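Local atomic coordinates of ABC transporter, substrate binding protein (Mannopine) (Agrobacterium fabrum, PDB entry 5L9S), a protein that probably serves as the periplasmic substrate-binding protein of an ABC transporter for mannopine, a two-lobed receptor captured here in its open, unliganded form. Residues 84-90 with 254-259; 92-98 with 274-279; 103-109 with 232-238; 211-215 with 290-294; 266-270 with 283-288. The contacts are given in a common frame with arbitrary orientation. Numbering follows the deposited sequence.

Contact 1. Residues 84-90 with 254-259; sequences FCMQFIN and IEFWLR
In this periplasmic-binding-protein fold, the end of helix 247-258 packs against the segment around the short helix 82-85. Residues 254-258 are helical, and Arg259 N still bonds to Glu255 O at 2.9 Å; on the other side Phe88 N reaches Cys85 O at 3.2 Å. The backbones stay well apart, the closest CA pair being Phe88 and Leu258 at 8.2 Å, so side chains do most of the bridging.

Arg259 gives up the most surface. With chi1 m and chi2 t, it sends its guanidinium across to the other segment, where one face is covered by Phe88 (CE1 to Arg259 NH2, 3.5 Å). Its NH2 makes a salt bridge to Glu255 OE2 at 3.0 Å, one helical turn back. Phe88, chi1 m, is the buried centre: Leu258 CD1 lies over its face, 3.8 Å from the centroid and 17° off the normal, a CH-pi contact. Beyond the segments Leu94 touches both Phe88 and Leu258. Phe84, chi1 t, extends the apolar patch by placing CZ 3.7 Å from Ile254 CG2, while neighbouring Cys85 points away, into its disulfide with Cys99. Across the gap, a weak hydrogen bond runs from Arg259 NH1 to Gln87 O, 2.8 Å long.

Contact 2. Residues 92-98 with 274-279; sequences TDLLADS and TPPSQK
Residues 274-277 are extended apart from Pro276 (phi/psi -69/-19), and helix 278-283 follows; 92-98 is irregular and ends in a type II turn, Leu95 to Ser98. Leu94 and Ser277 form a single bridge with CA atoms 4.4 Å apart. Thr274, the first residue, meets the partner loosely, CG2 lying 4.4 Å from Leu95 CD1, and Pro275 places its carbonyl O 3.9 Å from that same CD1. Pro276 does more: its O accepts from Leu95 N at 2.7 Å, nearly straight, and takes a CA-H...O contact from Leu94 CA at 3.3 Å, while its CB lies 3.2 Å from Ser98 OG. That hydroxyl also donates to Leu95 O at 2.7 Å, bracing the turn. Ser277, chi1 t, brings OG to 2.7 Å from Asp93 OD2. Gln278 N then donates to Asp93 O at 2.9 Å, the second bond flanking the bridge, and Gln278 CG packs 3.7 Å from Leu95 CD2. Finally Lys279 N reaches Asp93 OD1 at 3.1 Å, with Asp93 in the t rotamer. Beside the backbone bridge, then, stands a helix N-cap: Ser277 caps Ala280 N weakly, and the Asp93 carboxylate, from a distant loop, adds a second acceptor to the first turn.

Contact 3. Residues 103-109 with 232-238; sequences GAKLQST and FLVGDRI
Strands 103-109 and 232-238 run antiparallel, their axes 4.1 Å apart at closest approach with 135° between directions, a strong twist. Gly103 begins at phi/psi 152/177, where a CB would jam against the preceding carbonyl and clash with Ile238 O; its own O accepts from Arg237 NE and NH2, both at 2.8 Å. Ala104 pairs with Ile238 in a hydrogen-bonded pair (Ala104 N to Ile238 O 3.1 Å, Ile238 N to Ala104 O 2.7 Å). Lys105 faces Arg237 as a non-hydrogen-bonded pair. Its CD covers one face of the guanidinium, and Lys105 NZ comes 3.6 Å from Arg237 NH1, a like-charge approach offset by the salt bridge of Lys105 to Glu66, while Arg237 also bonds Asp97 O. Leu106, at -93/-61, is the extra residue of a beta bulge: its N donates to Asp236 O at 3.0 Å, while Asp236 N turns to Gln107 O at 3.1 Å. Leu106 CD1 rests 3.8 Å from Ile238 CD1. Ser108 then draws within 3.7 Å, CA to CA, of Gly235, where a CB would strike Gln107 O. Thr109 closes a regular pair with Val234 (Thr109 N to Val234 O 2.8 Å, Val234 N to Thr109 O 2.9 Å). Two long twisted strands crossing near the centre of the chain are consistent with the interlobe hinge of class II periplasmic binding proteins.

Contact 4. Residues 211-215 with 290-294; sequences LTRAK and ATLPS
Residues 211-215 are the first turn of helix 211-219, with Lys215 N bonded to Leu211 O at 2.9 Å. Facing them, 290-294 is an irregular connection between helices 286-289 and 295-300: Thr291 turns at phi/psi -108/18, Leu292 and Pro293 are extended (-132/152 and -67/149), and Ser294 is the N-cap of the next helix. The nearest CA pairs are Lys215 with Thr291 at 6.8 Å and Leu211 with Leu292 at 8.1 Å, so the connection passes both ends of the turn.

These two helix residues, one turn apart, carry the contact. Leu211, chi1 t and chi2 p, directs CD2 at the connection, 3.4 Å from Thr291 O, 4.0 Å from Pro293 CD and 4.3 Å from Leu292 CD2. Trp226 of strand 224-240 touches both Leu211 and Thr291. Lys215 has an off-rotamer chi1 of -101° and chi2 and chi3 near t. It thereby runs along Thr291, placing CE 3.0 Å from Thr291 OG1, and curls its end (chi4 p) so that NZ lies 3.2 Å from Thr291 O, a weak hydrogen bond, and 3.4 Å from Leu292 CD2. The Thr291 hydroxyl, chi1 p, bonds instead to Ala288 O. With no carboxylate side chain in either segment, the ammonium meets a carbonyl rather than a counter-charge; this weak bond is the one polar link, and the rest is apolar contact or close packing.

Contact 5. Residues 266-270 with 283-288; sequences KACET and QMSSEA
Glu269 is the side chain on which this contact turns. It sits on helix 261-271 with chi1 between wells at -92° and chi2 t, so that the carboxylate reaches across to the chain entering helix 286-289: OE2 lies 3.3 Å from Met284 CA and accepts a weak hydrogen bond from Ser285 N at 3.4 Å. The methylene part packs too, Glu269 CG lying 4.0 Å from Ala288 CB, where the backbones are closest (CA to CA 5.9 Å). Met284, extended in backbone (-70/155) and in the m, t, m rotamer, lays its thioether against the helix, SD 3.9 Å from Cys268 CB. Cys268, chi1 m, is meanwhile held in the disulfide to Cys273, and Pro275 touches both Cys268 and Met284. Ser285 adopts chi1 p, which brings OG within 3.3 Å of Ala288 N. That bond makes Ser285 a helix N-cap, and the contact as a whole is a capped helix start docked beside a disulfide-bearing helix.

From the N terminus, the first segments of contacts 1, 2 and 3 follow one another, and the loops close in a different order. Contact 3 closes first, at 232-238, within the spans of both contacts 1 and 2, as the central strand pair. Contact 1 then closes with helix 247-258 and crosses contact 2, which closes at 274-279; Leu94 packs against Phe88 and Leu258 where they meet. Contact 4 opens at 211 and crosses all three, bringing helix 211-219 onto the connection 290-294, which follows the Cys268-Cys273 disulfide in the chain. Contact 5 lies wholly within its span and crosses contact 2, with Met284 touching Leu292 and Pro275. Trp257 joins contact 1 to contacts 2, 3 and 5.

Contact 1. Residues 84-90 with 254-259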
# COMPACT_ATOMS: atom_id res chain seq x y z
N PHE A 84 13.64 1.98 -18.75
CA PHE A 84 12.27 1.74 -19.24
C PHE A 84 11.27 2.81 -18.74
O PHE A 84 10.36 3.20 -19.47
CB PHE A 84 11.81 0.33 -18.82
CG PHE A 84 10.32 0.06 -18.85
CD1 PHE A 84 9.70 -0.39 -20.01
CD2 PHE A 84 9.54 0.26 -17.72
CE1 PHE A 84 8.33 -0.63 -20.04
CE2 PHE A 84 8.16 0.04 -17.76
CZ PHE A 84 7.56 -0.41 -18.91
N CYS A 85 11.44 3.22 -17.48
CA CYS A 85 10.66 4.18 -16.72
C CYS A 85 10.56 5.57 -17.34
O CYS A 85 9.57 6.28 -17.09
CB CYS A 85 11.20 4.26 -15.30
SG CYS A 85 10.98 2.74 -14.35
N MET A 86 11.61 5.99 -18.06
CA MET A 86 11.75 7.29 -18.71
C MET A 86 10.61 7.61 -19.68
O MET A 86 10.16 8.75 -19.72
CB MET A 86 13.11 7.39 -19.42
CG MET A 86 14.23 7.79 -18.48
SD MET A 86 15.89 7.42 -19.10
CE MET A 86 16.81 7.53 -17.59
N GLN A 87 10.12 6.57 -20.41
CA GLN A 87 9.04 6.66 -21.40
C GLN A 87 7.68 7.10 -20.80
O GLN A 87 6.78 7.45 -21.56
CB GLN A 87 8.91 5.35 -22.21
CG GLN A 87 8.01 4.29 -21.58
CD GLN A 87 7.83 3.05 -22.42
OE1 GLN A 87 7.93 1.93 -21.92
NE2 GLN A 87 7.51 3.20 -23.70
N PHE A 88 7.55 7.09 -19.47
CA PHE A 88 6.30 7.49 -18.82
C PHE A 88 6.34 8.93 -18.29
O PHE A 88 5.58 9.28 -17.37
CB PHE A 88 5.90 6.46 -17.75
CG PHE A 88 5.61 5.10 -18.32
CD1 PHE A 88 4.45 4.86 -19.03
CD2 PHE A 88 6.52 4.06 -18.17
CE1 PHE A 88 4.19 3.59 -19.58
CE2 PHE A 88 6.26 2.80 -18.72
CZ PHE A 88 5.10 2.57 -19.42
N ILE A 89 7.20 9.79 -18.90
CA ILE A 89 7.34 11.23 -18.61
C ILE A 89 6.95 12.02 -19.90
O ILE A 89 7.51 13.05 -20.26
CB ILE A 89 8.73 11.60 -17.95
CG1 ILE A 89 9.14 10.61 -16.79
CG2 ILE A 89 8.79 13.08 -17.49
CD1 ILE A 89 8.17 10.52 -15.50
N ASN A 90 5.95 11.45 -20.60
CA ASN A 90 5.24 11.93 -21.79
C ASN A 90 3.87 12.40 -21.28
O ASN A 90 3.15 13.13 -21.97
CB ASN A 90 5.05 10.76 -22.80
CG ASN A 90 3.97 9.75 -22.45
OD1 ASN A 90 2.93 9.66 -23.12
ND2 ASN A 90 4.17 8.96 -21.40
N ILE A 254 3.56 -4.60 -18.65
CA ILE A 254 3.72 -3.48 -17.72
C ILE A 254 3.18 -2.19 -18.36
O ILE A 254 2.35 -1.51 -17.75
CB ILE A 254 5.18 -3.33 -17.24
CG1 ILE A 254 5.62 -4.55 -16.39
CG2 ILE A 254 5.36 -2.01 -16.45
CD1 ILE A 254 7.04 -4.43 -15.77
N GLU A 255 3.66 -1.87 -19.59
CA GLU A 255 3.26 -0.69 -20.38
C GLU A 255 1.75 -0.67 -20.56
O GLU A 255 1.14 0.39 -20.42
CB GLU A 255 3.96 -0.69 -21.76
CG GLU A 255 3.85 0.62 -22.52
CD GLU A 255 4.31 0.64 -23.97
OE1 GLU A 255 5.22 -0.14 -24.34
OE2 GLU A 255 3.78 1.48 -24.73
N PHE A 256 1.15 -1.87 -20.83
CA PHE A 256 -0.30 -2.05 -20.99
C PHE A 256 -1.06 -1.54 -19.78
O PHE A 256 -2.06 -0.87 -19.95
CB PHE A 256 -0.68 -3.53 -21.26
CG PHE A 256 -2.14 -3.75 -21.60
CD1 PHE A 256 -2.61 -3.54 -22.90
CD2 PHE A 256 -3.05 -4.14 -20.63
CE1 PHE A 256 -3.96 -3.71 -23.21
CE2 PHE A 256 -4.41 -4.31 -20.95
CZ PHE A 256 -4.85 -4.10 -22.23
N TRP A 257 -0.59 -1.87 -18.57
CA TRP A 257 -1.17 -1.46 -17.31
C TRP A 257 -1.02 0.04 -17.09
O TRP A 257 -2.02 0.71 -16.82
CB TRP A 257 -0.54 -2.24 -16.14
CG TRP A 257 -0.97 -1.76 -14.79
CD1 TRP A 257 -0.29 -0.91 -13.96
CD2 TRP A 257 -2.21 -2.04 -14.14
NE1 TRP A 257 -1.04 -0.63 -12.85
CE2 TRP A 257 -2.22 -1.32 -12.93
CE3 TRP A 257 -3.33 -2.83 -14.48
CZ2 TRP A 257 -3.29 -1.39 -12.02
CZ3 TRP A 257 -4.37 -2.92 -13.58
CH2 TRP A 257 -4.33 -2.23 -12.35
N LEU A 258 0.22 0.55 -17.17
CA LEU A 258 0.48 1.97 -16.91
C LEU A 258 -0.25 2.94 -17.87
O LEU A 258 -0.68 4.02 -17.44
CB LEU A 258 1.99 2.27 -16.87
CG LEU A 258 2.71 1.74 -15.64
CD1 LEU A 258 4.21 1.81 -15.83
CD2 LEU A 258 2.23 2.46 -14.32
N ARG A 259 -0.41 2.52 -19.13
CA ARG A 259 -1.05 3.34 -20.16
C ARG A 259 -2.56 3.13 -20.30
O ARG A 259 -3.18 3.82 -21.11
CB ARG A 259 -0.33 3.16 -21.51
CG ARG A 259 1.14 3.59 -21.49
CD ARG A 259 1.66 3.97 -22.85
NE ARG A 259 2.55 5.14 -22.76
CZ ARG A 259 3.87 5.08 -22.85
NH1 ARG A 259 4.60 6.18 -22.76
NH2 ARG A 259 4.48 3.92 -23.07

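Contact 2. Residues 92-98 with 274-279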
# COMPACT_ATOMS: atom_id res chain seq x y z
N THR A 92 1.75 13.34 -17.29
CA THR A 92 1.77 13.69 -15.87
C THR A 92 0.54 13.04 -15.23
O THR A 92 0.21 13.36 -14.08
CB THR A 92 1.89 15.21 -15.66
OG1 THR A 92 0.94 15.90 -16.47
CG2 THR A 92 3.30 15.73 -15.94
N ASP A 93 -0.14 12.11 -16.00
CA ASP A 93 -1.31 11.32 -15.59
C ASP A 93 -0.92 10.47 -14.42
O ASP A 93 -1.68 10.36 -13.46
CB ASP A 93 -1.80 10.41 -16.75
CG ASP A 93 -2.82 9.33 -16.39
OD1 ASP A 93 -3.93 9.69 -15.93
OD2 ASP A 93 -2.53 8.13 -16.65
N LEU A 94 0.20 9.77 -14.52
CA LEU A 94 0.65 8.90 -13.45
C LEU A 94 1.13 9.72 -12.27
O LEU A 94 1.84 10.72 -12.44
CB LEU A 94 1.71 7.88 -13.94
CG LEU A 94 1.24 6.82 -14.97
CD1 LEU A 94 2.40 6.11 -15.62
CD2 LEU A 94 0.26 5.81 -14.36
N LEU A 95 0.70 9.32 -11.07
CA LEU A 95 1.04 9.88 -9.77
C LEU A 95 2.53 9.65 -9.54
O LEU A 95 3.13 8.78 -10.18
CB LEU A 95 0.20 9.18 -8.67
CG LEU A 95 -1.28 9.63 -8.52
CD1 LEU A 95 -2.02 8.73 -7.54
CD2 LEU A 95 -1.40 11.10 -8.04
N ALA A 96 3.15 10.45 -8.65
CA ALA A 96 4.60 10.35 -8.38
C ALA A 96 5.10 8.95 -8.00
O ALA A 96 4.40 8.19 -7.32
CB ALA A 96 5.01 11.37 -7.33
N ASP A 97 6.32 8.61 -8.47
CA ASP A 97 7.03 7.35 -8.20
C ASP A 97 6.29 6.10 -8.74
O ASP A 97 6.47 5.01 -8.21
CB ASP A 97 7.37 7.21 -6.70
CG ASP A 97 8.17 8.37 -6.12
OD1 ASP A 97 9.19 8.76 -6.76
OD2 ASP A 97 7.78 8.89 -5.04
N SER A 98 5.47 6.28 -9.78
CA SER A 98 4.75 5.19 -10.44
C SER A 98 5.67 4.21 -11.17
O SER A 98 5.23 3.11 -11.50
CB SER A 98 3.69 5.73 -11.38
OG SER A 98 2.61 6.12 -10.55
N THR A 274 -6.17 2.59 -4.70
CA THR A 274 -5.84 3.79 -5.45
C THR A 274 -4.93 3.41 -6.62
O THR A 274 -3.79 3.01 -6.38
CB THR A 274 -5.25 4.84 -4.49
OG1 THR A 274 -6.27 5.20 -3.56
CG2 THR A 274 -4.71 6.09 -5.19
N PRO A 275 -5.40 3.54 -7.88
CA PRO A 275 -4.51 3.23 -9.03
C PRO A 275 -3.48 4.34 -9.25
O PRO A 275 -3.75 5.48 -8.82
CB PRO A 275 -5.49 3.11 -10.21
CG PRO A 275 -6.64 3.95 -9.84
CD PRO A 275 -6.72 4.00 -8.34
N PRO A 276 -2.31 4.08 -9.94
CA PRO A 276 -1.32 5.15 -10.14
C PRO A 276 -1.73 6.28 -11.09
O PRO A 276 -1.11 7.32 -11.08
CB PRO A 276 -0.09 4.38 -10.65
CG PRO A 276 -0.66 3.21 -11.36
CD PRO A 276 -1.82 2.80 -10.49
N SER A 277 -2.75 6.05 -11.94
CA SER A 277 -3.24 7.01 -12.91
C SER A 277 -4.28 7.94 -12.28
O SER A 277 -5.17 7.48 -11.58
CB SER A 277 -3.82 6.28 -14.12
OG SER A 277 -4.49 7.11 -15.05
N GLN A 278 -4.15 9.24 -12.52
CA GLN A 278 -5.09 10.25 -12.03
C GLN A 278 -6.43 10.15 -12.79
O GLN A 278 -7.49 10.37 -12.18
CB GLN A 278 -4.48 11.63 -12.15
CG GLN A 278 -3.31 11.78 -11.18
CD GLN A 278 -2.78 13.18 -11.15
OE1 GLN A 278 -3.44 14.11 -10.65
NE2 GLN A 278 -1.59 13.35 -11.70
N LYS A 279 -6.38 9.75 -14.08
CA LYS A 279 -7.54 9.54 -14.92
C LYS A 279 -8.32 8.35 -14.41
O LYS A 279 -9.55 8.44 -14.36
CB LYS A 279 -7.14 9.33 -16.41
CG LYS A 279 -8.30 9.42 -17.40
CD LYS A 279 -7.89 10.17 -18.66
CE LYS A 279 -9.03 11.00 -19.22
NZ LYS A 279 -9.93 10.21 -20.11

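Contact 3. Residues 103-109 with 232-238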
# COMPACT_ATOMS: atom_id res chain seq x y z
N GLY A 103 10.48 -1.40 -9.77
CA GLY A 103 9.25 -1.77 -10.46
C GLY A 103 8.23 -0.67 -10.67
O GLY A 103 8.43 0.47 -10.23
N ALA A 104 7.12 -1.02 -11.37
CA ALA A 104 6.03 -0.12 -11.70
C ALA A 104 4.96 -0.23 -10.64
O ALA A 104 4.72 -1.33 -10.17
CB ALA A 104 5.46 -0.47 -13.06
N LYS A 105 4.29 0.88 -10.28
CA LYS A 105 3.21 0.83 -9.30
C LYS A 105 1.99 0.14 -9.92
O LYS A 105 1.57 0.48 -11.03
CB LYS A 105 2.83 2.23 -8.79
CG LYS A 105 2.18 2.23 -7.40
CD LYS A 105 3.19 2.58 -6.25
CE LYS A 105 3.28 4.06 -5.96
NZ LYS A 105 4.50 4.43 -5.18
N LEU A 106 1.43 -0.83 -9.20
CA LEU A 106 0.23 -1.49 -9.65
C LEU A 106 -0.93 -0.76 -9.02
O LEU A 106 -1.76 -0.18 -9.73
CB LEU A 106 0.24 -2.97 -9.24
CG LEU A 106 -0.94 -3.77 -9.73
CD1 LEU A 106 -0.80 -4.12 -11.19
CD2 LEU A 106 -1.10 -5.01 -8.91
N GLN A 107 -0.99 -0.74 -7.68
CA GLN A 107 -2.08 -0.10 -6.93
C GLN A 107 -1.59 0.21 -5.52
O GLN A 107 -0.66 -0.44 -5.05
CB GLN A 107 -3.33 -1.00 -6.90
CG GLN A 107 -3.10 -2.46 -6.50
CD GLN A 107 -2.90 -2.77 -5.03
OE1 GLN A 107 -2.52 -3.89 -4.70
NE2 GLN A 107 -3.13 -1.82 -4.11
N SER A 108 -2.26 1.14 -4.83
CA SER A 108 -1.89 1.50 -3.45
C SER A 108 -3.07 1.42 -2.49
O SER A 108 -4.23 1.58 -2.87
CB SER A 108 -1.19 2.85 -3.39
OG SER A 108 0.07 2.88 -4.04
N THR A 109 -2.77 1.15 -1.25
CA THR A 109 -3.76 0.98 -0.23
C THR A 109 -3.48 2.00 0.86
O THR A 109 -2.33 2.43 1.03
CB THR A 109 -3.82 -0.53 0.14
OG1 THR A 109 -4.62 -1.16 -0.86
CG2 THR A 109 -4.48 -0.80 1.46
N PHE A 232 -1.55 7.07 5.10
CA PHE A 232 -0.38 6.44 4.51
C PHE A 232 -0.77 5.61 3.28
O PHE A 232 -1.50 4.62 3.39
CB PHE A 232 0.38 5.62 5.57
CG PHE A 232 0.75 6.44 6.79
CD1 PHE A 232 1.91 7.22 6.82
CD2 PHE A 232 -0.06 6.43 7.93
CE1 PHE A 232 2.23 8.00 7.94
CE2 PHE A 232 0.27 7.20 9.05
CZ PHE A 232 1.40 7.99 9.04
N LEU A 233 -0.32 6.06 2.09
CA LEU A 233 -0.59 5.37 0.82
C LEU A 233 0.57 4.51 0.43
O LEU A 233 1.60 5.02 0.01
CB LEU A 233 -0.94 6.37 -0.29
CG LEU A 233 -1.62 5.79 -1.53
CD1 LEU A 233 -3.04 5.34 -1.23
CD2 LEU A 233 -1.60 6.77 -2.66
N VAL A 234 0.43 3.20 0.64
CA VAL A 234 1.48 2.20 0.40
C VAL A 234 0.93 1.16 -0.55
O VAL A 234 -0.15 0.61 -0.32
CB VAL A 234 1.97 1.55 1.74
CG1 VAL A 234 3.14 0.60 1.51
CG2 VAL A 234 2.37 2.61 2.77
N GLY A 235 1.68 0.86 -1.58
CA GLY A 235 1.23 -0.17 -2.51
C GLY A 235 2.23 -1.22 -2.93
O GLY A 235 3.25 -1.45 -2.27
N ASP A 236 1.86 -1.91 -4.01
CA ASP A 236 2.60 -2.99 -4.64
C ASP A 236 3.22 -2.54 -5.92
O ASP A 236 2.63 -1.74 -6.65
CB ASP A 236 1.67 -4.20 -4.91
CG ASP A 236 1.23 -5.01 -3.70
OD1 ASP A 236 1.55 -4.60 -2.55
OD2 ASP A 236 0.57 -6.06 -3.89
N ARG A 237 4.38 -3.10 -6.23
CA ARG A 237 5.10 -2.85 -7.47
C ARG A 237 5.15 -4.11 -8.34
O ARG A 237 5.17 -5.21 -7.80
CB ARG A 237 6.51 -2.30 -7.19
CG ARG A 237 6.51 -1.10 -6.25
CD ARG A 237 7.73 -0.21 -6.37
NE ARG A 237 7.59 0.60 -7.56
CZ ARG A 237 7.34 1.91 -7.58
NH1 ARG A 237 7.31 2.60 -6.45
NH2 ARG A 237 7.17 2.53 -8.73
N ILE A 238 5.16 -3.95 -9.69
CA ILE A 238 5.31 -5.04 -10.67
C ILE A 238 6.80 -5.06 -10.94
O ILE A 238 7.32 -4.08 -11.47
CB ILE A 238 4.51 -4.84 -12.00
CG1 ILE A 238 3.08 -4.26 -11.77
CG2 ILE A 238 4.49 -6.14 -12.85
CD1 ILE A 238 2.54 -3.38 -12.93

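Contact 4. Residues 211-215 with 290-294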
# COMPACT_ATOMS: atom_id res chain seq x y z
N LEU A 211 -7.97 1.26 5.17
CA LEU A 211 -9.17 1.74 4.48
C LEU A 211 -10.08 0.59 4.01
O LEU A 211 -11.29 0.71 4.12
CB LEU A 211 -8.82 2.67 3.31
CG LEU A 211 -9.98 3.37 2.57
CD1 LEU A 211 -10.96 4.02 3.53
CD2 LEU A 211 -9.45 4.37 1.58
N THR A 212 -9.49 -0.52 3.57
CA THR A 212 -10.20 -1.74 3.14
C THR A 212 -11.14 -2.27 4.24
O THR A 212 -12.31 -2.58 3.96
CB THR A 212 -9.17 -2.78 2.64
OG1 THR A 212 -8.67 -2.31 1.40
CG2 THR A 212 -9.76 -4.17 2.45
N ARG A 213 -10.62 -2.34 5.47
CA ARG A 213 -11.38 -2.82 6.63
C ARG A 213 -12.40 -1.78 7.14
O ARG A 213 -13.46 -2.17 7.61
CB ARG A 213 -10.45 -3.34 7.76
CG ARG A 213 -9.37 -4.36 7.37
CD ARG A 213 -9.81 -5.44 6.38
NE ARG A 213 -10.36 -6.63 7.03
CZ ARG A 213 -9.75 -7.81 7.13
NH1 ARG A 213 -10.36 -8.82 7.71
NH2 ARG A 213 -8.56 -7.99 6.58
N ALA A 214 -12.11 -0.46 6.99
CA ALA A 214 -13.02 0.62 7.36
C ALA A 214 -14.21 0.63 6.40
O ALA A 214 -15.34 0.81 6.85
CB ALA A 214 -12.29 1.95 7.32
N LYS A 215 -13.96 0.42 5.10
CA LYS A 215 -14.95 0.32 4.02
C LYS A 215 -15.91 -0.81 4.29
O LYS A 215 -17.12 -0.62 4.10
CB LYS A 215 -14.24 0.00 2.70
CG LYS A 215 -14.05 1.17 1.79
CD LYS A 215 -13.75 0.67 0.37
CE LYS A 215 -12.95 1.65 -0.44
NZ LYS A 215 -11.53 1.77 -0.02
N ALA A 290 -16.45 7.35 -3.78
CA ALA A 290 -16.97 7.80 -2.49
C ALA A 290 -16.15 7.31 -1.29
O ALA A 290 -16.10 8.01 -0.28
CB ALA A 290 -18.40 7.34 -2.34
N THR A 291 -15.55 6.12 -1.37
CA THR A 291 -14.79 5.55 -0.27
C THR A 291 -13.27 5.56 -0.51
O THR A 291 -12.55 4.82 0.17
CB THR A 291 -15.35 4.15 0.07
OG1 THR A 291 -15.36 3.34 -1.10
CG2 THR A 291 -16.74 4.18 0.62
N LEU A 292 -12.77 6.37 -1.46
CA LEU A 292 -11.34 6.40 -1.79
C LEU A 292 -10.83 7.82 -1.84
O LEU A 292 -11.62 8.70 -2.16
CB LEU A 292 -11.09 5.71 -3.14
CG LEU A 292 -11.29 4.19 -3.16
CD1 LEU A 292 -11.58 3.70 -4.53
CD2 LEU A 292 -10.13 3.47 -2.60
N PRO A 293 -9.52 8.08 -1.57
CA PRO A 293 -9.03 9.47 -1.67
C PRO A 293 -9.06 9.96 -3.13
O PRO A 293 -8.89 9.19 -4.10
CB PRO A 293 -7.59 9.38 -1.16
CG PRO A 293 -7.18 7.96 -1.44
CD PRO A 293 -8.43 7.16 -1.17
N SER A 294 -9.26 11.25 -3.30
CA SER A 294 -9.24 11.85 -4.63
C SER A 294 -7.76 12.01 -5.06
O SER A 294 -6.88 11.82 -4.22
CB SER A 294 -9.92 13.21 -4.58
OG SER A 294 -9.10 14.08 -3.82

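Contact 5. Residues 266-270 with 283-288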
# COMPACT_ATOMS: atom_id res chain seq x y z
N LYS A 266 -10.96 -0.52 -13.40
CA LYS A 266 -11.74 -1.74 -13.26
C LYS A 266 -11.15 -2.60 -12.12
O LYS A 266 -11.89 -3.01 -11.23
CB LYS A 266 -11.79 -2.50 -14.60
CG LYS A 266 -12.67 -3.74 -14.58
CD LYS A 266 -12.57 -4.53 -15.87
CE LYS A 266 -13.05 -5.96 -15.73
NZ LYS A 266 -14.46 -6.05 -15.26
N ALA A 267 -9.81 -2.83 -12.16
CA ALA A 267 -9.12 -3.60 -11.13
C ALA A 267 -9.23 -2.93 -9.74
O ALA A 267 -9.46 -3.62 -8.74
CB ALA A 267 -7.65 -3.82 -11.52
N CYS A 268 -9.13 -1.60 -9.67
CA CYS A 268 -9.22 -0.91 -8.38
C CYS A 268 -10.66 -0.70 -7.87
O CYS A 268 -10.83 -0.48 -6.67
CB CYS A 268 -8.41 0.38 -8.37
SG CYS A 268 -6.61 0.08 -8.34
N GLU A 269 -11.70 -0.85 -8.74
CA GLU A 269 -13.10 -0.82 -8.30
C GLU A 269 -13.33 -2.13 -7.51
O GLU A 269 -13.84 -2.09 -6.40
CB GLU A 269 -14.08 -0.76 -9.49
CG GLU A 269 -14.50 0.64 -9.94
CD GLU A 269 -14.91 0.74 -11.40
OE1 GLU A 269 -15.55 -0.21 -11.91
OE2 GLU A 269 -14.55 1.75 -12.05
N THR A 270 -12.87 -3.25 -8.08
CA THR A 270 -12.95 -4.60 -7.52
C THR A 270 -12.21 -4.71 -6.18
O THR A 270 -12.75 -5.29 -5.23
CB THR A 270 -12.37 -5.61 -8.54
OG1 THR A 270 -12.93 -5.41 -9.85
CG2 THR A 270 -12.53 -7.05 -8.10
N GLN A 283 -12.16 8.13 -13.12
CA GLN A 283 -12.92 7.25 -14.00
C GLN A 283 -13.69 6.16 -13.26
O GLN A 283 -14.51 5.47 -13.88
CB GLN A 283 -11.95 6.55 -14.96
CG GLN A 283 -12.31 6.63 -16.41
CD GLN A 283 -11.22 5.99 -17.22
OE1 GLN A 283 -10.50 6.65 -17.97
NE2 GLN A 283 -11.08 4.68 -17.08
N MET A 284 -13.39 5.94 -11.96
CA MET A 284 -14.06 4.90 -11.18
C MET A 284 -15.50 5.25 -10.88
O MET A 284 -15.85 6.44 -10.88
CB MET A 284 -13.27 4.56 -9.89
CG MET A 284 -12.02 3.74 -10.17
SD MET A 284 -10.92 3.31 -8.79
CE MET A 284 -10.64 4.87 -8.05
N SER A 285 -16.36 4.22 -10.65
CA SER A 285 -17.78 4.40 -10.33
C SER A 285 -17.95 5.33 -9.14
O SER A 285 -17.07 5.37 -8.28
CB SER A 285 -18.44 3.06 -10.03
OG SER A 285 -18.06 2.55 -8.77
N SER A 286 -19.05 6.08 -9.09
CA SER A 286 -19.32 7.02 -8.00
C SER A 286 -19.22 6.37 -6.62
O SER A 286 -18.59 6.94 -5.72
CB SER A 286 -20.68 7.69 -8.19
OG SER A 286 -20.71 8.44 -9.40
N GLU A 287 -19.80 5.17 -6.47
CA GLU A 287 -19.82 4.37 -5.25
C GLU A 287 -18.42 3.99 -4.78
O GLU A 287 -18.15 4.02 -3.58
CB GLU A 287 -20.74 3.10 -5.36
CG GLU A 287 -21.22 2.71 -6.76
CD GLU A 287 -22.39 3.51 -7.33
OE1 GLU A 287 -22.44 3.66 -8.57
OE2 GLU A 287 -23.25 3.97 -6.54
N ALA A 288 -17.52 3.66 -5.74
CA ALA A 288 -16.13 3.31 -5.46
C ALA A 288 -15.39 4.57 -5.04
O ALA A 288 -14.86 4.61 -3.94
CB ALA A 288 -15.48 2.67 -6.68